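Local coordinates for protein interpain A (Prevotella intermedia, PDB 3BB7) that probably cleaves peptide bonds as a C10-family cysteine protease, present here as the zymogen's propeptide together with the catalytic domain, at residues A[86-91]-A[270-275]; A[187-192]-A[217-222]; A[280-285]-A[292-297]. The protein carries 1 engineered substitution. All coordinates share one frame; numbering follows the deposited sequence.

Contact 1: A[86-91]-A[270-275]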
loop_
_atom_site.group_PDB
_atom_site.type_symbol
_atom_site.label_atom_id
_atom_site.label_comp_id
_atom_site.label_asym_id
_atom_site.label_seq_id
_atom_site.Cartn_x
_atom_site.Cartn_y
_atom_site.Cartn_z
ATOM N N VAL A 86 6.152 -8.286 -14.503
ATOM C CA VAL A 86 6.492 -6.860 -14.400
ATOM C C VAL A 86 7.311 -6.694 -13.126
ATOM O O VAL A 86 6.805 -6.872 -12.024
ATOM C CB VAL A 86 5.215 -5.972 -14.366
ATOM C CG1 VAL A 86 5.581 -4.511 -14.091
ATOM C CG2 VAL A 86 4.453 -6.138 -15.709
ATOM N N SER A 87 8.608 -6.424 -13.264
ATOM C CA SER A 87 9.445 -6.339 -12.074
ATOM C C SER A 87 9.141 -5.029 -11.334
ATOM O O SER A 87 8.787 -4.031 -11.954
ATOM C CB SER A 87 10.922 -6.458 -12.421
ATOM O OG SER A 87 11.263 -5.497 -13.378
ATOM N N THR A 88 9.219 -5.091 -10.010
ATOM C CA THR A 88 9.041 -3.962 -9.097
ATOM C C THR A 88 9.367 -2.611 -9.735
ATOM O O THR A 88 10.523 -2.363 -10.093
ATOM C CB THR A 88 9.956 -4.213 -7.877
ATOM O OG1 THR A 88 9.663 -5.519 -7.360
ATOM C CG2 THR A 88 9.752 -3.143 -6.764
ATOM N N LEU A 89 8.338 -1.761 -9.867
ATOM C CA LEU A 89 8.462 -0.459 -10.496
ATOM C C LEU A 89 8.960 0.664 -9.590
ATOM O O LEU A 89 9.709 1.544 -10.059
ATOM C CB LEU A 89 7.105 -0.037 -11.092
ATOM C CG LEU A 89 6.674 -0.905 -12.283
ATOM C CD1 LEU A 89 5.231 -0.614 -12.684
ATOM C CD2 LEU A 89 7.588 -0.699 -13.509
ATOM N N LEU A 90 8.524 0.681 -8.319
ATOM C CA LEU A 90 8.926 1.788 -7.452
ATOM C C LEU A 90 10.381 1.642 -6.973
ATOM O O LEU A 90 10.907 0.515 -6.840
ATOM C CB LEU A 90 8.018 1.815 -6.217
ATOM C CG LEU A 90 6.696 2.581 -6.228
ATOM C CD1 LEU A 90 5.891 2.685 -7.513
ATOM C CD2 LEU A 90 5.852 2.131 -5.018
ATOM N N THR A 91 11.025 2.782 -6.676
ATOM C CA THR A 91 12.381 2.755 -6.088
ATOM C C THR A 91 12.404 3.306 -4.657
ATOM O O THR A 91 13.441 3.282 -3.986
ATOM C CB THR A 91 13.352 3.574 -6.953
ATOM O OG1 THR A 91 12.834 4.896 -7.144
ATOM C CG2 THR A 91 13.512 2.879 -8.335
ATOM N N VAL A 270 1.216 -0.241 -2.079
ATOM C CA VAL A 270 1.288 -0.134 -3.530
ATOM C C VAL A 270 1.588 -1.504 -4.134
ATOM O O VAL A 270 2.508 -2.207 -3.661
ATOM C CB VAL A 270 2.349 0.899 -4.008
ATOM C CG1 VAL A 270 2.354 1.020 -5.533
ATOM C CG2 VAL A 270 2.084 2.235 -3.329
ATOM N N ILE A 271 0.826 -1.880 -5.166
ATOM C CA ILE A 271 1.226 -3.034 -6.003
ATOM C C ILE A 271 1.993 -2.463 -7.164
ATOM O O ILE A 271 1.457 -1.671 -7.967
ATOM C CB ILE A 271 0.024 -3.858 -6.524
ATOM C CG1 ILE A 271 -0.717 -4.509 -5.330
ATOM C CG2 ILE A 271 0.491 -4.898 -7.607
ATOM C CD1 ILE A 271 -2.038 -5.130 -5.752
ATOM N N ASP A 272 3.240 -2.882 -7.293
ATOM C CA ASP A 272 4.104 -2.310 -8.306
ATOM C C ASP A 272 4.783 -3.333 -9.195
ATOM O O ASP A 272 5.789 -3.039 -9.833
ATOM C CB ASP A 272 5.114 -1.331 -7.689
ATOM C CG ASP A 272 6.148 -1.995 -6.832
ATOM O OD1 ASP A 272 7.168 -1.322 -6.549
ATOM O OD2 ASP A 272 5.976 -3.182 -6.437
ATOM N N GLY A 273 4.181 -4.513 -9.301
ATOM C CA GLY A 273 4.702 -5.526 -10.248
ATOM C C GLY A 273 4.007 -6.847 -9.979
ATOM O O GLY A 273 3.170 -6.960 -9.062
ATOM N N TYR A 274 4.407 -7.869 -10.726
ATOM C CA TYR A 274 3.942 -9.235 -10.496
ATOM C C TYR A 274 4.914 -10.180 -11.146
ATOM O O TYR A 274 5.658 -9.789 -12.053
ATOM C CB TYR A 274 2.533 -9.474 -11.039
ATOM C CG TYR A 274 2.323 -9.262 -12.529
ATOM C CD1 TYR A 274 1.843 -8.055 -13.025
ATOM C CD2 TYR A 274 2.596 -10.280 -13.446
ATOM C CE1 TYR A 274 1.649 -7.877 -14.381
ATOM C CE2 TYR A 274 2.401 -10.104 -14.802
ATOM C CZ TYR A 274 1.898 -8.905 -15.259
ATOM O OH TYR A 274 1.694 -8.722 -16.601
ATOM N N ASN A 275 4.924 -11.415 -10.654
ATOM C CA ASN A 275 5.804 -12.421 -11.242
ATOM C C ASN A 275 5.009 -13.423 -12.075
ATOM O O ASN A 275 3.772 -13.327 -12.183
ATOM C CB ASN A 275 6.748 -13.072 -10.193
ATOM C CG ASN A 275 6.048 -13.984 -9.197
ATOM O OD1 ASN A 275 4.885 -14.350 -9.354
ATOM N ND2 ASN A 275 6.778 -14.351 -8.128
#

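Contact 2: A[187-192]-A[217-222]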
loop_
_atom_site.group_PDB
_atom_site.type_symbol
_atom_site.label_atom_id
_atom_site.label_comp_id
_atom_site.label_asym_id
_atom_site.label_seq_id
_atom_site.Cartn_x
_atom_site.Cartn_y
_atom_site.Cartn_z
ATOM N N LEU A 187 1.659 15.426 3.080
ATOM C CA LEU A 187 0.589 16.222 3.671
ATOM C C LEU A 187 -0.519 16.421 2.633
ATOM O O LEU A 187 -1.694 16.220 2.910
ATOM C CB LEU A 187 1.150 17.561 4.122
ATOM C CG LEU A 187 0.155 18.710 4.293
ATOM C CD1 LEU A 187 -0.582 18.422 5.517
ATOM C CD2 LEU A 187 0.888 20.035 4.391
ATOM N N HIS A 188 -0.135 16.756 1.408
ATOM C CA HIS A 188 -1.138 17.025 0.380
ATOM C C HIS A 188 -1.926 15.773 0.027
ATOM O O HIS A 188 -3.157 15.842 -0.141
ATOM C CB HIS A 188 -0.464 17.630 -0.833
ATOM C CG HIS A 188 -0.056 19.050 -0.626
ATOM N ND1 HIS A 188 -0.019 19.959 -1.661
ATOM C CD2 HIS A 188 0.279 19.734 0.501
ATOM C CE1 HIS A 188 0.368 21.137 -1.189
ATOM N NE2 HIS A 188 0.528 21.035 0.121
ATOM N N CYS A 189 -1.244 14.627 -0.024
ATOM C CA CYS A 189 -1.962 13.361 -0.310
ATOM C C CYS A 189 -2.950 13.048 0.796
ATOM O O CYS A 189 -4.060 12.540 0.504
ATOM C CB CYS A 189 -0.987 12.205 -0.489
ATOM S SG CYS A 189 -0.054 12.312 -2.040
ATOM N N GLY A 190 -2.565 13.310 2.052
ATOM C CA GLY A 190 -3.514 13.082 3.163
ATOM C C GLY A 190 -4.715 14.021 3.099
ATOM O O GLY A 190 -5.880 13.584 3.208
ATOM N N VAL A 191 -4.464 15.328 2.988
ATOM C CA VAL A 191 -5.571 16.296 2.956
ATOM C C VAL A 191 -6.512 15.985 1.774
ATOM O O VAL A 191 -7.739 16.009 1.910
ATOM C CB VAL A 191 -5.031 17.727 2.881
ATOM C CG1 VAL A 191 -6.168 18.717 2.596
ATOM C CG2 VAL A 191 -4.296 18.061 4.202
ATOM N N ALA A 192 -5.940 15.682 0.610
ATOM C CA ALA A 192 -6.745 15.306 -0.578
ATOM C C ALA A 192 -7.634 14.086 -0.333
ATOM O O ALA A 192 -8.721 13.984 -0.923
ATOM C CB ALA A 192 -5.865 15.049 -1.754
ATOM N N THR A 217 -9.696 15.728 -8.126
ATOM C CA THR A 217 -9.992 17.133 -7.886
ATOM C C THR A 217 -8.785 17.999 -7.608
ATOM O O THR A 217 -8.678 19.117 -8.164
ATOM C CB THR A 217 -11.023 17.267 -6.770
ATOM O OG1 THR A 217 -12.252 16.720 -7.264
ATOM C CG2 THR A 217 -11.273 18.716 -6.385
ATOM N N TYR A 218 -7.910 17.533 -6.711
ATOM C CA TYR A 218 -6.790 18.343 -6.242
ATOM C C TYR A 218 -5.503 18.054 -6.999
ATOM O O TYR A 218 -4.623 18.902 -7.051
ATOM C CB TYR A 218 -6.576 18.151 -4.735
ATOM C CG TYR A 218 -7.799 18.523 -3.945
ATOM C CD1 TYR A 218 -8.499 17.577 -3.216
ATOM C CD2 TYR A 218 -8.257 19.842 -3.925
ATOM C CE1 TYR A 218 -9.633 17.899 -2.509
ATOM C CE2 TYR A 218 -9.369 20.203 -3.171
ATOM C CZ TYR A 218 -10.081 19.223 -2.487
ATOM O OH TYR A 218 -11.218 19.551 -1.779
ATOM N N PHE A 219 -5.390 16.872 -7.605
ATOM C CA PHE A 219 -4.177 16.546 -8.349
ATOM C C PHE A 219 -4.371 16.464 -9.855
ATOM O O PHE A 219 -3.388 16.354 -10.607
ATOM C CB PHE A 219 -3.531 15.263 -7.837
ATOM C CG PHE A 219 -2.927 15.390 -6.459
ATOM C CD1 PHE A 219 -3.601 14.910 -5.345
ATOM C CD2 PHE A 219 -1.655 15.942 -6.278
ATOM C CE1 PHE A 219 -3.033 14.990 -4.052
ATOM C CE2 PHE A 219 -1.065 16.014 -5.003
ATOM C CZ PHE A 219 -1.749 15.531 -3.882
ATOM N N GLY A 220 -5.629 16.477 -10.289
ATOM C CA GLY A 220 -5.962 16.493 -11.708
ATOM C C GLY A 220 -5.812 15.171 -12.449
ATOM O O GLY A 220 -5.683 15.160 -13.677
ATOM N N PHE A 221 -5.855 14.059 -11.721
ATOM C CA PHE A 221 -5.867 12.747 -12.362
ATOM C C PHE A 221 -7.275 12.419 -12.834
ATOM O O PHE A 221 -8.073 11.816 -12.097
ATOM C CB PHE A 221 -5.375 11.645 -11.426
ATOM C CG PHE A 221 -3.907 11.718 -11.127
ATOM C CD1 PHE A 221 -2.967 11.303 -12.076
ATOM C CD2 PHE A 221 -3.459 12.261 -9.929
ATOM C CE1 PHE A 221 -1.571 11.359 -11.789
ATOM C CE2 PHE A 221 -2.097 12.369 -9.630
ATOM C CZ PHE A 221 -1.140 11.897 -10.552
ATOM N N THR A 222 -7.567 12.865 -14.056
ATOM C CA THR A 222 -8.916 12.770 -14.603
ATOM C C THR A 222 -9.510 11.370 -14.492
ATOM O O THR A 222 -10.713 11.235 -14.217
ATOM C CB THR A 222 -8.908 13.243 -16.055
ATOM O OG1 THR A 222 -8.124 12.359 -16.849
ATOM C CG2 THR A 222 -8.314 14.580 -16.142
#

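Contact 3: A[280-285]-A[292-297]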
loop_
_atom_site.group_PDB
_atom_site.type_symbol
_atom_site.label_atom_id
_atom_site.label_comp_id
_atom_site.label_asym_id
_atom_site.label_seq_id
_atom_site.Cartn_x
_atom_site.Cartn_y
_atom_site.Cartn_z
ATOM N N VAL A 280 2.197 -10.675 -6.399
ATOM C CA VAL A 280 2.349 -9.252 -6.712
ATOM C C VAL A 280 3.489 -8.636 -5.899
ATOM O O VAL A 280 3.702 -9.002 -4.732
ATOM C CB VAL A 280 1.027 -8.489 -6.507
ATOM C CG1 VAL A 280 -0.001 -8.959 -7.525
ATOM C CG2 VAL A 280 0.493 -8.658 -5.065
ATOM N N SER A 281 4.226 -7.709 -6.512
ATOM C CA SER A 281 5.212 -6.934 -5.808
ATOM C C SER A 281 4.506 -5.892 -4.977
ATOM O O SER A 281 3.683 -5.125 -5.498
ATOM C CB SER A 281 6.146 -6.268 -6.814
ATOM O OG SER A 281 7.126 -5.482 -6.154
ATOM N N VAL A 282 4.822 -5.862 -3.688
ATOM C CA VAL A 282 4.153 -4.987 -2.725
ATOM C C VAL A 282 5.162 -4.068 -2.029
ATOM O O VAL A 282 6.219 -4.523 -1.549
ATOM C CB VAL A 282 3.432 -5.795 -1.650
ATOM C CG1 VAL A 282 2.753 -4.884 -0.622
ATOM C CG2 VAL A 282 2.390 -6.754 -2.262
ATOM N N ASN A 283 4.808 -2.782 -2.015
ATOM C CA ASN A 283 5.500 -1.783 -1.216
ATOM C C ASN A 283 4.556 -1.376 -0.103
ATOM O O ASN A 283 3.578 -0.705 -0.352
ATOM C CB ASN A 283 5.900 -0.601 -2.095
ATOM C CG ASN A 283 6.778 0.398 -1.355
ATOM O OD1 ASN A 283 6.463 0.789 -0.233
ATOM N ND2 ASN A 283 7.911 0.776 -1.971
ATOM N N TRP A 284 4.821 -1.835 1.112
ATOM C CA TRP A 284 3.884 -1.649 2.223
ATOM C C TRP A 284 3.873 -0.229 2.769
ATOM O O TRP A 284 3.010 0.084 3.589
ATOM C CB TRP A 284 4.224 -2.572 3.401
ATOM C CG TRP A 284 4.261 -4.040 3.058
ATOM C CD1 TRP A 284 5.382 -4.813 2.887
ATOM C CD2 TRP A 284 3.133 -4.910 2.867
ATOM N NE1 TRP A 284 5.019 -6.117 2.609
ATOM C CE2 TRP A 284 3.651 -6.198 2.562
ATOM C CE3 TRP A 284 1.733 -4.718 2.872
ATOM C CZ2 TRP A 284 2.838 -7.289 2.301
ATOM C CZ3 TRP A 284 0.910 -5.849 2.593
ATOM C CH2 TRP A 284 1.481 -7.100 2.316
ATOM N N GLY A 285 4.831 0.599 2.374
ATOM C CA GLY A 285 4.912 1.981 2.865
ATOM C C GLY A 285 5.311 2.015 4.335
ATOM O O GLY A 285 4.868 2.872 5.079
ATOM N N GLY A 292 8.204 -7.062 -0.770
ATOM C CA GLY A 292 8.494 -8.313 -1.488
ATOM C C GLY A 292 7.323 -8.725 -2.341
ATOM O O GLY A 292 6.456 -7.896 -2.644
ATOM N N TYR A 293 7.281 -10.004 -2.726
ATOM C CA TYR A 293 6.193 -10.535 -3.560
ATOM C C TYR A 293 5.272 -11.380 -2.712
ATOM O O TYR A 293 5.713 -12.253 -1.955
ATOM C CB TYR A 293 6.782 -11.364 -4.684
ATOM C CG TYR A 293 7.343 -10.545 -5.837
ATOM C CD1 TYR A 293 6.663 -10.462 -7.052
ATOM C CD2 TYR A 293 8.521 -9.832 -5.697
ATOM C CE1 TYR A 293 7.200 -9.736 -8.120
ATOM C CE2 TYR A 293 9.068 -9.099 -6.764
ATOM C CZ TYR A 293 8.377 -9.032 -7.956
ATOM O OH TYR A 293 8.934 -8.325 -9.007
ATOM N N TYR A 294 3.980 -11.126 -2.850
ATOM C CA TYR A 294 2.966 -11.735 -1.990
ATOM C C TYR A 294 1.750 -12.185 -2.769
ATOM O O TYR A 294 1.378 -11.565 -3.757
ATOM C CB TYR A 294 2.536 -10.702 -0.926
ATOM C CG TYR A 294 3.674 -10.406 0.045
ATOM C CD1 TYR A 294 3.863 -11.212 1.171
ATOM C CD2 TYR A 294 4.572 -9.352 -0.169
ATOM C CE1 TYR A 294 4.919 -11.010 2.043
ATOM C CE2 TYR A 294 5.650 -9.119 0.741
ATOM C CZ TYR A 294 5.787 -9.957 1.853
ATOM O OH TYR A 294 6.831 -9.810 2.741
ATOM N N LYS A 295 1.109 -13.241 -2.314
ATOM C CA LYS A 295 -0.146 -13.668 -2.941
ATOM C C LYS A 295 -1.321 -12.787 -2.550
ATOM O O LYS A 295 -1.568 -12.515 -1.366
ATOM C CB LYS A 295 -0.438 -15.118 -2.554
ATOM C CG LYS A 295 0.470 -16.110 -3.298
ATOM C CD LYS A 295 -0.008 -17.520 -3.159
ATOM C CE LYS A 295 0.657 -18.416 -4.196
ATOM N NZ LYS A 295 -0.076 -18.467 -5.494
ATOM N N ILE A 296 -2.068 -12.358 -3.554
ATOM C CA ILE A 296 -3.382 -11.755 -3.323
ATOM C C ILE A 296 -4.500 -12.493 -4.086
ATOM O O ILE A 296 -5.683 -12.316 -3.767
ATOM C CB ILE A 296 -3.472 -10.241 -3.620
ATOM C CG1 ILE A 296 -3.266 -9.979 -5.112
ATOM C CG2 ILE A 296 -2.493 -9.452 -2.701
ATOM C CD1 ILE A 296 -3.707 -8.575 -5.568
ATOM N N ASP A 297 -4.150 -13.312 -5.072
ATOM C CA ASP A 297 -5.209 -13.997 -5.822
ATOM C C ASP A 297 -6.148 -14.792 -4.922
ATOM O O ASP A 297 -7.372 -14.760 -5.087
ATOM C CB ASP A 297 -4.637 -14.885 -6.944
ATOM C CG ASP A 297 -3.545 -15.848 -6.479
ATOM O OD1 ASP A 297 -3.164 -15.892 -5.283
ATOM O OD2 ASP A 297 -3.048 -16.604 -7.351
#

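Contact 1: A[86-91]-A[270-275]
Val86 and Tyr274 exchange two backbone hydrogen bonds, Val86 N to Tyr274 O at 2.9 Å and Tyr274 N to Val86 O at 2.9 Å. This isolated antiparallel bridge attaches the irregular segment 86-91, in the loop after helix 49-68, to strand 267-274 of the sheet. Next to it, the lack of a side chain at Gly273 lets Val86 O approach Gly273 CA to 3.1 Å. A third backbone bond follows from Leu89 N to Asp272 O, and Thr88 CA also makes a CA-H...O contact with Asp272 O.

Side-chain polarity centres on Asp272. Its CG sits between the backbone N and the carbonyl carbon (chi1 69°), and the carboxylate reaches segment 86-91. Leu90 N donates to Asp272 OD1 at 3.0 Å, on the anti side and 28° out of the carboxylate plane, while Thr88 CG2 rests 3.2 Å from the same OD1. The other oxygen, OD2, is hydrogen-bonded to Ser281 OG on the neighbouring strand, and that hydroxyl is also bonded to Thr88 OG1.

Val86 N stands 4.1 Å above the Tyr274 ring plane, over its centre, and the apolar contact there is Val86 CG2 to Tyr274 CE1 at 3.6 Å. Beyond the ring, Tyr274 OH is bonded to Ala83 O and Thr246 OG1. At the far end Leu90 CD2 touches Val270 CG1, where Val124 of helix 116-128 also packs against Val270. The Val270 side chain is about 9 Å from that of Ala116, the engineered residue at the predicted nucleophile position.

Asp272 thus engages segment 86-91 twice, through its backbone carbonyl and one carboxylate oxygen. Its buried carboxylate has an N-H on one oxygen and a hydroxyl on the other, partners that would favour the ionised form and hold its orientation.

Contact 2: A[187-192]-A[217-222]
Phe219 has CG anti to its carbonyl carbon (chi1 -69°), and a chi2 of 101° sets CD1 well out of the plane of CA, CB and CG; its ring reaches the last turns of helix 176-192 with CZ and CE1 leading. Tyr218 meets Ala192 through CD1.

The ring of Phe219 touches three residues. Cys189 N lies in the ring plane at its edge, 4.0 Å from CZ. His188 CB is 3.9 Å from the same CZ and approaches obliquely. Cys189 SG makes a sulfur-aromatic contact, 5.0 Å from the ring centroid and 48° off the normal, an oblique geometry rather than one over the face.

Ala192 joins the two aromatics: its CB is 3.6 Å from Phe219 CE1 and 3.9 Å from Tyr218 CD1. Gly220, with positive phi, then turns the chain away from the helical path of 208-218.

Around this core, Phe156 stacks on Tyr218 and meets Phe219 edge-to-face. The imidazole of His188 leads away, and its ND1 is hydrogen-bonded to Tyr161 OH. The contact joins the C-terminal ends of helices 176-192 and 208-218 beside helix 116-128, whose Leu125 packs on Phe219; the Cys189 side chain is about 11 Å from that of Ala116.

Since the two segments share no hydrogen bond and bury 202 Å² together, their cohesion is mainly van der Waals contact of the two rings with Ala192, His188 and Cys189, the oblique sulfur contact being at most a minor part.

Contact 3: A[280-285]-A[292-297]
Strands 280-283 and 292-294 form a beta hairpin in the central antiparallel sheet of this papain-clan protease, their directions 125° apart. Val280 and Tyr294 are a hydrogen-bonded pair, with Val280 N to Tyr294 O at 2.9 Å and Tyr294 N to Val280 O at 2.9 Å. Val282 and Gly292 are the second such pair: Val282 N reaches Gly292 O at 2.8 Å nearly along the C=O axis, whereas the return bond from Gly292 N to Val282 O is weak at 3.3 Å.

Between them Ser281 and Tyr293 make the non-hydrogen-bonded pair. Ser281 CB lies over the Tyr293 ring, 3.9 Å from the centroid and 18° off the normal, which fits a CH-pi contact.

Tyr294 is on the sheet's other face with Val280 and Val282. The edge of Trp284 points at its face: the planes are 66° apart, and Trp284 CZ2 stands 3.6 Å above the tyrosine ring toward its rim. Trp284 NE1 and Tyr294 OH are both hydrogen-bonded to Val290 O, which fixes the polar sides of both rings. The indole also lies about 7 Å, side chain to side chain, from His267, the predicted proton acceptor. Farther along, Val280 CG2 meets Ile296 CG2 at 3.9 Å, the two side chains crossing at about a right angle.

Helix 234-246 packs against Val280 and Ile296, and Phe51 of helix 49-68 against Tyr294. Strand 267-274 borders 280-283 on one side of the hairpin, and strand 35-39, in the inhibitor-like propeptide region, borders 292-294 on the other.

In the fold
From the N terminus, after helix 49-68, segment 86-91 opens a long loop that contact 1 closes at strand 267-274. Nested inside it is contact 2, a short closure joining the end of helix 176-192 to the end of helix 208-218; its centre lies 23 Å from that of contact 1, and the two do not touch. Contact 3 follows in series as the local hairpin 280-285 with 292-297. Contacts 1 and 3 have centres 8 Å apart and meet through neighbouring strands of one sheet and through probable hydrogen bonds of Ser281 OG with Asp272 OD2 and Thr88 OG1. Contact 2 belongs to the helical side, while contacts 1 and 3 tie the linking chain and the hairpin to the sheet.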